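Long-range contacts in heroin esterase (PDB 1LZL), which probably hydrolyses the acetyl ester bonds of heroin and related acetylated compounds, as an esterase of the alpha/beta hydrolase fold: residues G61-K66 and E117-P122; T124-P129 and K219-E224; A136-H141 and G177-A182; L186-L191 and S255-D260; P251-T256 and E281-P286. All coordinates share one frame; numbering follows the deposited sequence.

Interaction 1 (G61-K66 and E117-P122)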
# COMPACT_ATOMS: atom_id res chain seq x y z
N GLY A 61 -13.13 8.20 -19.30
CA GLY A 61 -12.43 7.82 -20.55
C GLY A 61 -10.97 7.46 -20.32
O GLY A 61 -10.15 7.65 -21.26
N ASP A 62 -10.65 7.03 -19.09
CA ASP A 62 -9.26 6.85 -18.74
C ASP A 62 -8.65 5.67 -19.47
O ASP A 62 -9.35 4.74 -19.84
CB ASP A 62 -9.14 6.64 -17.22
CG ASP A 62 -9.44 7.87 -16.40
OD1 ASP A 62 -9.61 8.96 -16.98
OD2 ASP A 62 -9.47 7.72 -15.16
N PRO A 63 -7.33 5.69 -19.65
CA PRO A 63 -6.64 4.57 -20.29
C PRO A 63 -6.78 3.25 -19.51
O PRO A 63 -7.10 3.22 -18.32
CB PRO A 63 -5.17 4.99 -20.30
CG PRO A 63 -5.14 6.40 -19.92
CD PRO A 63 -6.42 6.77 -19.27
N GLU A 64 -6.49 2.13 -20.16
CA GLU A 64 -6.46 0.82 -19.55
C GLU A 64 -5.45 0.82 -18.39
O GLU A 64 -4.47 1.53 -18.46
CB GLU A 64 -6.06 -0.28 -20.55
CG GLU A 64 -6.85 -0.18 -21.86
CD GLU A 64 -5.88 0.00 -23.03
OE1 GLU A 64 -5.50 1.16 -23.30
OE2 GLU A 64 -5.50 -1.01 -23.64
N VAL A 65 -5.76 0.06 -17.36
CA VAL A 65 -4.90 -0.11 -16.20
C VAL A 65 -4.29 -1.48 -16.28
O VAL A 65 -5.00 -2.49 -16.20
CB VAL A 65 -5.72 0.09 -14.92
CG1 VAL A 65 -4.87 -0.10 -13.67
CG2 VAL A 65 -6.34 1.49 -14.94
N LYS A 66 -2.95 -1.52 -16.42
CA LYS A 66 -2.36 -2.86 -16.44
C LYS A 66 -2.23 -3.44 -15.02
O LYS A 66 -2.06 -2.72 -14.05
CB LYS A 66 -0.98 -2.89 -17.07
CG LYS A 66 -1.00 -2.26 -18.47
CD LYS A 66 -1.91 -3.01 -19.44
CE LYS A 66 -1.76 -2.48 -20.87
NZ LYS A 66 -2.81 -3.04 -21.77
N GLU A 117 -0.86 -1.45 -11.75
CA GLU A 117 -0.06 -0.34 -12.29
C GLU A 117 -0.90 0.92 -12.37
O GLU A 117 -1.51 1.23 -13.40
CB GLU A 117 0.51 -0.72 -13.65
CG GLU A 117 1.57 0.28 -14.12
CD GLU A 117 2.90 -0.00 -13.52
OE1 GLU A 117 3.19 0.49 -12.42
OE2 GLU A 117 3.70 -0.74 -14.13
N TYR A 118 -1.03 1.64 -11.25
CA TYR A 118 -1.78 2.90 -11.29
C TYR A 118 -0.96 4.03 -11.86
O TYR A 118 0.29 4.00 -11.83
CB TYR A 118 -2.32 3.23 -9.91
CG TYR A 118 -1.30 3.43 -8.81
CD1 TYR A 118 -0.77 4.69 -8.58
CD2 TYR A 118 -0.88 2.37 -8.03
CE1 TYR A 118 0.18 4.83 -7.56
CE2 TYR A 118 0.05 2.49 -7.00
CZ TYR A 118 0.57 3.74 -6.79
OH TYR A 118 1.49 3.95 -5.77
N ARG A 119 -1.66 5.04 -12.36
CA ARG A 119 -0.91 6.20 -12.85
C ARG A 119 -0.34 7.06 -11.72
O ARG A 119 -0.99 7.25 -10.70
CB ARG A 119 -1.88 7.08 -13.65
CG ARG A 119 -2.25 6.48 -15.01
CD ARG A 119 -3.35 7.31 -15.68
NE ARG A 119 -4.56 7.18 -14.83
CZ ARG A 119 -5.65 7.91 -15.00
NH1 ARG A 119 -5.70 8.82 -15.99
NH2 ARG A 119 -6.71 7.76 -14.19
N LEU A 120 0.84 7.60 -11.90
CA LEU A 120 1.52 8.39 -10.87
C LEU A 120 1.19 9.88 -10.98
O LEU A 120 1.02 10.45 -12.09
CB LEU A 120 3.06 8.28 -10.97
CG LEU A 120 3.62 6.87 -10.80
CD1 LEU A 120 5.14 6.99 -10.98
CD2 LEU A 120 3.27 6.28 -9.46
N ALA A 121 1.15 10.50 -9.81
CA ALA A 121 1.16 11.97 -9.72
C ALA A 121 2.57 12.50 -9.82
O ALA A 121 3.52 11.77 -9.60
CB ALA A 121 0.52 12.35 -8.39
N PRO A 122 2.78 13.78 -10.12
CA PRO A 122 1.73 14.77 -10.39
C PRO A 122 1.14 14.70 -11.81
O PRO A 122 0.17 15.46 -12.05
CB PRO A 122 2.49 16.10 -10.20
CG PRO A 122 3.86 15.75 -10.69
CD PRO A 122 4.14 14.34 -10.21
O HOH W 1 -7.86 10.80 -15.81
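Where strand 65-72 begins, at one side of the alpha/beta hydrolase sheet, the turn leading into it meets the loop that follows strand 112-116. The backbone joins them through one bond: Glu117 N donates to Lys66 O over 2.9 Å, nearly along the C=O axis. Beside it CG1 of Val65, anti to its backbone N, rests 3.6 Å from Glu117 O. The carboxylate of Glu117 turns away, bent at chi2 (82°), to take the N-H of Ala95.

Farther out the contact is ionic. Arg119 sends its chain across to the turn with a bend at chi3, and its NH2 forms a salt bridge with Asp62 OD2 at 2.9 Å. The two side chains cross at about a right angle, their planes 58° apart; the hydrogen bond within the bridge is bent (129°) and weak. Arg119 has a second carboxylate partner, Asp132 on helix 128-142, at its NE. An alanine in place of Asp62 would probably loosen the turn from the arginine, since both the salt bridge and the water link would go. That water lies in the plane of the guanidinium, giving a hydrogen to Asp62 OD1 (2.8 Å) and accepting one from Arg119 NH1 (2.9 Å).

Interaction 2 (T124-P129 and K219-E224)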
# COMPACT_ATOMS: atom_id res chain seq x y z
N THR A 124 -0.72 12.57 -13.18
CA THR A 124 -2.14 12.26 -13.01
C THR A 124 -2.50 12.52 -11.55
O THR A 124 -2.04 11.80 -10.66
CB THR A 124 -2.43 10.80 -13.32
OG1 THR A 124 -2.05 10.49 -14.66
CG2 THR A 124 -3.93 10.51 -13.23
N THR A 125 -3.26 13.57 -11.28
CA THR A 125 -3.60 13.87 -9.90
C THR A 125 -4.87 13.14 -9.48
O THR A 125 -5.59 12.59 -10.32
CB THR A 125 -3.81 15.38 -9.69
OG1 THR A 125 -4.73 15.83 -10.70
CG2 THR A 125 -2.48 16.11 -9.88
N PHE A 126 -5.09 13.13 -8.17
CA PHE A 126 -6.37 12.62 -7.67
C PHE A 126 -7.52 13.24 -8.45
O PHE A 126 -7.42 14.47 -8.71
CB PHE A 126 -6.46 12.97 -6.15
CG PHE A 126 -7.79 12.41 -5.61
CD1 PHE A 126 -7.80 11.10 -5.15
CD2 PHE A 126 -8.95 13.18 -5.55
CE1 PHE A 126 -9.04 10.56 -4.73
CE2 PHE A 126 -10.18 12.66 -5.16
CZ PHE A 126 -10.20 11.33 -4.71
N PRO A 127 -8.56 12.53 -8.84
CA PRO A 127 -8.88 11.15 -8.45
C PRO A 127 -8.26 10.04 -9.28
O PRO A 127 -8.56 8.86 -9.03
CB PRO A 127 -10.41 11.13 -8.69
CG PRO A 127 -10.58 12.02 -9.88
CD PRO A 127 -9.61 13.15 -9.69
N GLY A 128 -7.42 10.36 -10.25
CA GLY A 128 -6.99 9.31 -11.19
C GLY A 128 -6.41 8.06 -10.59
O GLY A 128 -6.78 6.95 -10.95
N PRO A 129 -5.42 8.21 -9.71
CA PRO A 129 -4.79 6.99 -9.17
C PRO A 129 -5.75 6.11 -8.41
O PRO A 129 -5.67 4.87 -8.56
CB PRO A 129 -3.66 7.54 -8.27
CG PRO A 129 -3.31 8.84 -8.96
CD PRO A 129 -4.71 9.42 -9.29
N LYS A 219 0.99 17.29 -2.00
CA LYS A 219 0.88 18.35 -3.02
C LYS A 219 0.92 17.76 -4.42
O LYS A 219 0.10 18.12 -5.27
CB LYS A 219 1.98 19.39 -2.78
CG LYS A 219 1.95 20.58 -3.74
CD LYS A 219 0.54 21.16 -3.70
CE LYS A 219 0.34 22.44 -4.49
NZ LYS A 219 -0.98 23.03 -4.15
N TYR A 220 1.84 16.85 -4.72
CA TYR A 220 1.87 16.20 -6.03
C TYR A 220 0.55 15.48 -6.31
O TYR A 220 0.04 15.58 -7.43
CB TYR A 220 3.00 15.17 -6.09
CG TYR A 220 4.38 15.77 -6.08
CD1 TYR A 220 4.63 17.00 -6.69
CD2 TYR A 220 5.41 15.09 -5.49
CE1 TYR A 220 5.94 17.49 -6.64
CE2 TYR A 220 6.72 15.56 -5.44
CZ TYR A 220 6.95 16.78 -6.04
OH TYR A 220 8.24 17.28 -6.00
N TYR A 221 0.04 14.76 -5.31
CA TYR A 221 -1.16 13.94 -5.54
C TYR A 221 -2.44 14.75 -5.72
O TYR A 221 -3.26 14.48 -6.59
CB TYR A 221 -1.30 13.04 -4.29
CG TYR A 221 -2.40 12.00 -4.34
CD1 TYR A 221 -2.71 11.29 -5.50
CD2 TYR A 221 -3.10 11.70 -3.18
CE1 TYR A 221 -3.72 10.33 -5.48
CE2 TYR A 221 -4.10 10.75 -3.13
CZ TYR A 221 -4.40 10.06 -4.32
OH TYR A 221 -5.39 9.08 -4.31
N LEU A 222 -2.64 15.76 -4.86
CA LEU A 222 -3.90 16.49 -4.88
C LEU A 222 -3.89 17.65 -5.88
O LEU A 222 -5.00 18.06 -6.29
CB LEU A 222 -4.21 16.99 -3.47
CG LEU A 222 -4.34 15.80 -2.46
CD1 LEU A 222 -4.70 16.33 -1.08
CD2 LEU A 222 -5.34 14.76 -2.93
N GLY A 223 -2.71 18.09 -6.29
CA GLY A 223 -2.65 19.05 -7.40
C GLY A 223 -2.51 20.52 -7.00
O GLY A 223 -2.56 20.90 -5.82
N GLU A 224 -2.33 21.36 -8.02
CA GLU A 224 -1.84 22.73 -7.85
C GLU A 224 -2.92 23.64 -7.27
O GLU A 224 -2.66 24.79 -6.88
CB GLU A 224 -1.31 23.28 -9.17
CG GLU A 224 -0.15 22.46 -9.77
CD GLU A 224 1.15 22.80 -9.04
OE1 GLU A 224 1.03 23.54 -8.04
OE2 GLU A 224 2.24 22.33 -9.47
O HOH W 2 -7.05 16.39 -6.70
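Polar bonding here is carried by the backbone. Phe126 N, in the loop that runs into helix 128-142, donates to Tyr221 O at 2.8 Å, almost straight at 165° and nearly along the C=O axis. A water gives its hydrogens to Phe126 O and to Leu222 O (2.7 Å), tying the loop a second time to the last turn of helix 211-222.

The aromatic contact is an offset edge-to-face pair, with planes 81° apart and centroids separated by 5.7 Å. Phe126 turns its edge to the face of Tyr221; Phe126 CB lies over that face as a CH-pi contact, while Tyr221 OH sits at the edge of the other ring, 3.3 Å from Phe126 CD1. Within the same loop, Pro127 CB covers one Phe126 face.

Among the apolar contacts, Pro129 CG abuts the Tyr221 edge at CE1 (3.8 Å), and Leu222 CD2 touches Phe126 CB. CG2 of Thr125 packs 3.9 Å from Gly223 CA, where the helix ends with positive phi.

The contact thus joins the entry of helix 128-142 to the exit of helix 211-222. Leu165 of helix 161-176 touches both Pro129 and Tyr221, and Phe90 stacks on the tyrosine ring.

Interaction 3 (A136-H141 and G177-A182)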
# COMPACT_ATOMS: atom_id res chain seq x y z
N ALA A 136 -9.40 -1.52 -11.44
CA ALA A 136 -8.80 -2.85 -11.40
C ALA A 136 -9.64 -3.75 -10.52
O ALA A 136 -9.88 -4.92 -10.81
CB ALA A 136 -7.35 -2.74 -10.85
N LEU A 137 -10.16 -3.26 -9.39
CA LEU A 137 -11.03 -4.04 -8.50
C LEU A 137 -12.31 -4.45 -9.21
O LEU A 137 -12.71 -5.62 -9.14
CB LEU A 137 -11.31 -3.22 -7.23
CG LEU A 137 -12.23 -3.93 -6.22
CD1 LEU A 137 -11.58 -5.22 -5.68
CD2 LEU A 137 -12.64 -3.03 -5.05
N LEU A 138 -12.95 -3.49 -9.87
CA LEU A 138 -14.17 -3.79 -10.66
C LEU A 138 -13.91 -4.88 -11.68
O LEU A 138 -14.73 -5.78 -11.87
CB LEU A 138 -14.62 -2.51 -11.36
CG LEU A 138 -15.34 -1.47 -10.49
CD1 LEU A 138 -15.57 -0.17 -11.25
CD2 LEU A 138 -16.71 -2.02 -10.05
N TYR A 139 -12.77 -4.75 -12.36
CA TYR A 139 -12.43 -5.74 -13.39
C TYR A 139 -12.19 -7.10 -12.78
O TYR A 139 -12.74 -8.09 -13.31
CB TYR A 139 -11.17 -5.24 -14.11
CG TYR A 139 -10.60 -6.32 -15.03
CD1 TYR A 139 -11.19 -6.55 -16.27
CD2 TYR A 139 -9.50 -7.08 -14.64
CE1 TYR A 139 -10.63 -7.55 -17.08
CE2 TYR A 139 -8.94 -8.07 -15.42
CZ TYR A 139 -9.55 -8.27 -16.66
OH TYR A 139 -9.04 -9.26 -17.48
N ILE A 140 -11.33 -7.22 -11.75
CA ILE A 140 -11.07 -8.58 -11.24
C ILE A 140 -12.33 -9.23 -10.69
O ILE A 140 -12.50 -10.45 -10.82
CB ILE A 140 -9.89 -8.67 -10.26
CG1 ILE A 140 -10.09 -7.87 -8.99
CG2 ILE A 140 -8.60 -8.31 -10.99
CD1 ILE A 140 -8.89 -8.02 -8.06
N HIS A 141 -13.24 -8.44 -10.11
CA HIS A 141 -14.47 -8.97 -9.54
C HIS A 141 -15.37 -9.44 -10.67
O HIS A 141 -15.88 -10.57 -10.59
CB HIS A 141 -15.16 -7.88 -8.71
CG HIS A 141 -16.44 -8.42 -8.14
ND1 HIS A 141 -17.63 -7.96 -8.63
CD2 HIS A 141 -16.70 -9.36 -7.20
CE1 HIS A 141 -18.61 -8.60 -7.98
NE2 HIS A 141 -18.08 -9.45 -7.12
N GLY A 177 -21.22 -0.22 -3.44
CA GLY A 177 -22.02 -1.41 -3.26
C GLY A 177 -21.97 -2.41 -4.38
O GLY A 177 -22.86 -3.27 -4.46
N VAL A 178 -20.95 -2.36 -5.22
CA VAL A 178 -20.81 -3.31 -6.33
C VAL A 178 -19.91 -4.48 -5.97
O VAL A 178 -20.22 -5.65 -6.15
CB VAL A 178 -20.33 -2.55 -7.59
CG1 VAL A 178 -20.09 -3.54 -8.74
CG2 VAL A 178 -21.35 -1.50 -7.98
N VAL A 179 -18.73 -4.18 -5.44
CA VAL A 179 -17.73 -5.23 -5.20
C VAL A 179 -17.59 -5.49 -3.71
O VAL A 179 -17.24 -4.51 -3.00
CB VAL A 179 -16.33 -4.81 -5.70
CG1 VAL A 179 -15.32 -5.95 -5.44
CG2 VAL A 179 -16.40 -4.42 -7.15
N PRO A 180 -17.81 -6.71 -3.24
CA PRO A 180 -17.60 -7.02 -1.81
C PRO A 180 -16.08 -7.23 -1.60
O PRO A 180 -15.42 -7.94 -2.36
CB PRO A 180 -18.38 -8.29 -1.63
CG PRO A 180 -18.18 -9.00 -2.95
CD PRO A 180 -18.27 -7.92 -3.99
N VAL A 181 -15.53 -6.60 -0.57
CA VAL A 181 -14.13 -6.79 -0.19
C VAL A 181 -14.07 -7.60 1.12
O VAL A 181 -14.72 -7.17 2.11
CB VAL A 181 -13.42 -5.42 -0.10
CG1 VAL A 181 -12.00 -5.66 0.42
CG2 VAL A 181 -13.39 -4.70 -1.44
N ALA A 182 -13.38 -8.73 1.09
CA ALA A 182 -13.34 -9.65 2.24
C ALA A 182 -12.33 -9.23 3.32
O ALA A 182 -12.49 -9.57 4.50
CB ALA A 182 -13.00 -11.06 1.79
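His141 leaves helix 128-142 pointing at the loop 177-182, with CG anti to the backbone N (chi1 179°). His141 CB comes first, 3.8 Å from Val179 CG1 and slightly farther from the other methyl, CG2. CG keeps the same two neighbours. From there the ring passes Val179 in the opposite direction to the valine side chain, so that Val179 CB lies over one ring face, 4.3 Å above the plane and offset toward the rim. ND1 faces CG2 of Val179, whereas CD2 reaches both Pro180 CD and Val179 CG1. At the tip His141 CE1 is 3.8 Å from Val178 O. His141 NE2 is 3.5 Å from Pro180 CD, the proline crossing the histidine at about a right angle. No hydrogen bond crosses between the two segments: the ring works here as a flat packing surface.

An alanine at His141 would probably leave Val179 and Pro180 less tightly packed against the helix, because the whole imidazole surface would be lost.

One turn earlier, Leu137 holds the valine from the side nearer the sheet: its CG is 3.8 Å from Val179 CG1, and CD2 reaches Val181 CG2 at 4.0 Å. Leu138 approaches with one methyl, CD2, which touches Val179 CG2 (3.8 Å) and Val178 CG1. Val179 is therefore held by three helix side chains, Leu137, Leu138 and His141.

The packing sets helix 128-142 against the connection from helix 161-176 to strand 183-187. Ile154 of strand 153-159 touches both Leu137 and His141, and Ala173 of helix 161-176 adjoins Leu137 and Val181.

Interaction 4 (L186-L191 and S255-D260)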
# COMPACT_ATOMS: atom_id res chain seq x y z
N LEU A 186 -3.26 -2.99 5.21
CA LEU A 186 -2.68 -1.66 5.13
C LEU A 186 -1.30 -1.64 5.76
O LEU A 186 -1.21 -1.70 7.02
CB LEU A 186 -3.63 -0.63 5.80
CG LEU A 186 -5.06 -0.63 5.25
CD1 LEU A 186 -5.89 0.43 5.96
CD2 LEU A 186 -5.11 -0.41 3.73
N GLU A 187 -0.25 -1.54 4.98
CA GLU A 187 1.09 -1.55 5.57
C GLU A 187 1.65 -0.14 5.56
O GLU A 187 1.73 0.44 4.45
CB GLU A 187 1.95 -2.53 4.75
CG GLU A 187 3.38 -2.71 5.14
CD GLU A 187 4.05 -3.89 4.42
OE1 GLU A 187 3.60 -4.30 3.33
OE2 GLU A 187 5.05 -4.38 5.02
N ILE A 188 2.07 0.36 6.71
CA ILE A 188 2.60 1.73 6.86
C ILE A 188 1.82 2.72 5.99
O ILE A 188 2.35 3.49 5.21
CB ILE A 188 4.11 1.78 6.65
CG1 ILE A 188 4.64 1.33 5.26
CG2 ILE A 188 4.79 1.00 7.76
CD1 ILE A 188 6.16 1.40 5.08
N PRO A 189 0.47 2.73 6.10
CA PRO A 189 -0.30 3.51 5.13
C PRO A 189 -0.17 5.02 5.25
O PRO A 189 -0.03 5.53 6.37
CB PRO A 189 -1.77 3.10 5.46
CG PRO A 189 -1.72 2.73 6.92
CD PRO A 189 -0.39 2.01 7.08
N GLU A 190 -0.29 5.75 4.14
CA GLU A 190 -0.29 7.20 4.02
C GLU A 190 -1.75 7.62 3.84
O GLU A 190 -2.33 7.44 2.76
CB GLU A 190 0.58 7.61 2.84
CG GLU A 190 0.67 9.12 2.63
CD GLU A 190 1.59 9.49 1.48
OE1 GLU A 190 2.12 8.62 0.78
OE2 GLU A 190 1.76 10.73 1.31
N LEU A 191 -2.35 8.17 4.93
CA LEU A 191 -3.82 8.28 5.02
C LEU A 191 -4.35 9.70 5.20
O LEU A 191 -5.51 9.96 4.93
CB LEU A 191 -4.32 7.44 6.21
CG LEU A 191 -4.09 5.93 6.13
CD1 LEU A 191 -4.29 5.30 7.51
CD2 LEU A 191 -5.00 5.30 5.09
N SER A 255 -0.27 -2.12 9.89
CA SER A 255 1.01 -2.04 10.58
C SER A 255 1.60 -0.64 10.46
O SER A 255 1.44 0.08 9.47
CB SER A 255 2.02 -3.08 10.04
OG SER A 255 2.23 -2.82 8.64
N THR A 256 2.31 -0.22 11.51
CA THR A 256 3.04 1.04 11.55
C THR A 256 4.43 0.77 12.11
O THR A 256 4.76 -0.26 12.71
CB THR A 256 2.29 2.08 12.43
OG1 THR A 256 2.16 1.55 13.76
CG2 THR A 256 0.90 2.38 11.88
N MET A 257 5.33 1.74 11.88
CA MET A 257 6.72 1.68 12.30
C MET A 257 7.01 2.82 13.28
O MET A 257 6.41 3.87 13.19
CB MET A 257 7.65 1.75 11.10
CG MET A 257 7.36 0.70 10.05
SD MET A 257 7.73 -0.98 10.56
CE MET A 257 6.31 -1.88 10.00
N GLU A 258 7.95 2.56 14.19
CA GLU A 258 8.16 3.52 15.28
C GLU A 258 8.58 4.92 14.82
O GLU A 258 8.06 5.92 15.30
CB GLU A 258 9.23 2.93 16.21
CG GLU A 258 9.45 3.86 17.40
CD GLU A 258 10.39 3.36 18.46
OE1 GLU A 258 10.40 2.13 18.71
OE2 GLU A 258 11.10 4.23 19.07
N LEU A 259 9.58 4.97 13.94
CA LEU A 259 10.22 6.20 13.53
C LEU A 259 9.68 6.67 12.19
O LEU A 259 10.32 7.45 11.47
CB LEU A 259 11.75 6.02 13.46
CG LEU A 259 12.41 5.69 14.80
CD1 LEU A 259 13.91 5.61 14.62
CD2 LEU A 259 12.10 6.73 15.87
N ASP A 260 8.47 6.27 11.82
CA ASP A 260 7.78 6.71 10.62
C ASP A 260 6.87 7.88 10.88
O ASP A 260 5.98 7.86 11.79
CB ASP A 260 6.96 5.52 10.12
CG ASP A 260 6.27 5.71 8.79
OD1 ASP A 260 6.28 6.83 8.24
OD2 ASP A 260 5.77 4.69 8.28
O HOH W 3 4.45 -4.50 8.15
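Ile188 makes the closest side-chain contact: its CG2 is pressed against Met257 CG at 3.5 Å, tighter than usual for two carbons. The isoleucine holds CG1 in the crowded position between backbone N and carbonyl carbon (chi1 60°), which leaves CG2 beside the N and turned to the methionine. CB of Ile188 also lies 3.7 Å from Asp260 OD2, the two side chains crossing at about a right angle.

The loop beyond strand 252-257 is where an alpha/beta hydrolase usually carries its triad acid. Asp260 fits that role, with Ser160 and His290 as the probable partners. A type I turn from Met257 to Asp260 brings the carboxylate round; OD2 is hydrogen-bonded to His290 ND1, and OD1 is fixed by the backbone N of Leu262.

Behind these side chains the backbones pair as parallel strands. Ser255 N donates to Leu186 O at 3.0 Å, nearly along the C=O axis, and Ile188 N bonds to Ser255 O at 2.8 Å, though more bent (134°) and from above the carbonyl plane. Glu187 and Ser255 send their side chains to the same side of the sheet, where a water links Glu187 OE2 (3.2 Å) to Ser255 OG (2.8 Å).

Interaction 5 (P251-T256 and E281-P286)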
# COMPACT_ATOMS: atom_id res chain seq x y z
N PRO A 251 -12.71 -6.62 7.62
CA PRO A 251 -11.65 -6.94 8.62
C PRO A 251 -10.33 -6.45 8.05
O PRO A 251 -10.06 -6.55 6.83
CB PRO A 251 -11.68 -8.47 8.76
CG PRO A 251 -13.05 -8.87 8.27
CD PRO A 251 -13.49 -7.82 7.29
N THR A 252 -9.51 -5.85 8.91
CA THR A 252 -8.34 -5.12 8.45
C THR A 252 -7.10 -5.48 9.24
O THR A 252 -7.19 -5.72 10.44
CB THR A 252 -8.63 -3.62 8.67
OG1 THR A 252 -9.73 -3.27 7.80
CG2 THR A 252 -7.45 -2.69 8.32
N TYR A 253 -5.95 -5.48 8.59
CA TYR A 253 -4.65 -5.58 9.21
C TYR A 253 -3.99 -4.21 8.96
O TYR A 253 -4.00 -3.77 7.79
CB TYR A 253 -3.80 -6.70 8.61
CG TYR A 253 -2.39 -6.74 9.20
CD1 TYR A 253 -1.33 -6.02 8.64
CD2 TYR A 253 -2.14 -7.49 10.35
CE1 TYR A 253 -0.07 -6.05 9.19
CE2 TYR A 253 -0.85 -7.56 10.92
CZ TYR A 253 0.16 -6.83 10.32
OH TYR A 253 1.45 -6.83 10.81
N LEU A 254 -3.40 -3.58 9.96
CA LEU A 254 -2.70 -2.30 9.75
C LEU A 254 -1.40 -2.32 10.53
O LEU A 254 -1.43 -2.58 11.75
CB LEU A 254 -3.59 -1.13 10.19
CG LEU A 254 -3.18 0.25 9.66
CD1 LEU A 254 -4.36 1.20 9.60
CD2 LEU A 254 -2.07 0.88 10.52
N SER A 255 -0.27 -2.12 9.89
CA SER A 255 1.01 -2.04 10.58
C SER A 255 1.60 -0.64 10.46
O SER A 255 1.44 0.08 9.47
CB SER A 255 2.02 -3.08 10.04
OG SER A 255 2.23 -2.82 8.64
N THR A 256 2.31 -0.22 11.51
CA THR A 256 3.04 1.04 11.55
C THR A 256 4.43 0.77 12.11
O THR A 256 4.76 -0.26 12.71
CB THR A 256 2.29 2.08 12.43
OG1 THR A 256 2.16 1.55 13.76
CG2 THR A 256 0.90 2.38 11.88
N GLU A 281 -6.52 -6.01 13.26
CA GLU A 281 -5.22 -6.29 13.86
C GLU A 281 -4.37 -5.06 13.60
O GLU A 281 -4.19 -4.66 12.45
CB GLU A 281 -4.54 -7.51 13.21
CG GLU A 281 -3.20 -7.81 13.86
CD GLU A 281 -2.66 -9.19 13.58
OE1 GLU A 281 -3.25 -9.95 12.75
OE2 GLU A 281 -1.65 -9.54 14.17
N LEU A 282 -3.90 -4.46 14.69
CA LEU A 282 -3.03 -3.29 14.63
C LEU A 282 -1.66 -3.66 15.20
O LEU A 282 -1.62 -4.25 16.29
CB LEU A 282 -3.61 -2.11 15.44
CG LEU A 282 -2.64 -0.94 15.69
CD1 LEU A 282 -2.19 -0.27 14.38
CD2 LEU A 282 -3.33 0.06 16.61
N HIS A 283 -0.57 -3.42 14.50
CA HIS A 283 0.74 -3.72 15.04
C HIS A 283 1.71 -2.59 14.72
O HIS A 283 2.01 -2.37 13.54
CB HIS A 283 1.21 -5.04 14.46
CG HIS A 283 2.29 -5.68 15.28
ND1 HIS A 283 2.67 -6.99 15.06
CD2 HIS A 283 3.05 -5.22 16.29
CE1 HIS A 283 3.63 -7.29 15.92
NE2 HIS A 283 3.89 -6.24 16.70
N SER A 284 2.13 -1.87 15.77
CA SER A 284 3.22 -0.89 15.62
C SER A 284 4.49 -1.58 16.09
O SER A 284 4.61 -2.03 17.25
CB SER A 284 2.92 0.35 16.43
OG SER A 284 3.68 1.50 16.03
N PHE A 285 5.47 -1.69 15.19
CA PHE A 285 6.66 -2.49 15.45
C PHE A 285 7.72 -1.60 16.10
O PHE A 285 7.82 -0.40 15.73
CB PHE A 285 7.20 -3.06 14.12
CG PHE A 285 6.41 -4.25 13.61
CD1 PHE A 285 5.28 -4.03 12.83
CD2 PHE A 285 6.77 -5.56 13.94
CE1 PHE A 285 4.49 -5.08 12.38
CE2 PHE A 285 5.99 -6.64 13.49
CZ PHE A 285 4.87 -6.38 12.73
N PRO A 286 8.46 -2.10 17.07
CA PRO A 286 9.43 -1.28 17.79
C PRO A 286 10.75 -1.14 17.03
O PRO A 286 11.20 -2.09 16.37
CB PRO A 286 9.62 -2.11 19.08
CG PRO A 286 9.55 -3.53 18.60
CD PRO A 286 8.43 -3.51 17.56
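The rings of Phe285 and His283 lie against each other: Phe285 CZ sits 3.2 Å above the imidazole plane, and His283 CG lies over one phenyl face, both offset toward the rim. Round the phenyl edge, in its plane, come Tyr253 OH (3.8 Å from Phe285 CE1), Ser255 CB and Thr256 O. The Tyr253 ring has Glu281 CD at its edge, 3.6 Å from CE2; the two side chains run side by side, ring and carboxylate planes 75° apart. Glu307 OE2 of helix 299-315 bonds to both Tyr253 OH and His283 ND1.

On the opposite face Leu254 CD2 meets Leu282 CD1, and Thr256 OG1 and Ser284 OG share a short hydrogen bond of 2.7 Å.

Five backbone bonds join the parallel strands, the donor alternating between them, from Glu281 N to Thr252 O through to Phe285 N to Thr256 O (2.9 Å). Between them run CA-H...O contacts, the shortest from Ser255 CA to His283 O at 3.1 Å. The strand axes are 13° apart.

These are the two strands of a beta-alpha-beta unit at the sheet's edge. Its crossover helix 263-275 covers the Leu254 and Leu282 face, helix 299-315 the Tyr253 face, and strand 183-187 flanks strand 252-257.

Interactions 4 and 5 are buried and share Ser255 and Thr256, so strand 252-257 bonds to a parallel neighbour on each side; the pairing is regular in interaction 5, but shorter and ending in a bent bond in interaction 4, which adds the probable triad acid. Interaction 1 reaches the sheet from the surface on the opposite side of the chain's centre, about 25 Å from interaction 4 between centres, and combines one backbone bond with a salt bridge and a bridging water. Interactions 2 and 3 are partly buried and both use helix 128-142: aromatic packing with a backbone bond at its start, side-chain packing without a hydrogen bond farther along. Interactions 1 and 2 touch through Arg119 O and Pro129 CG.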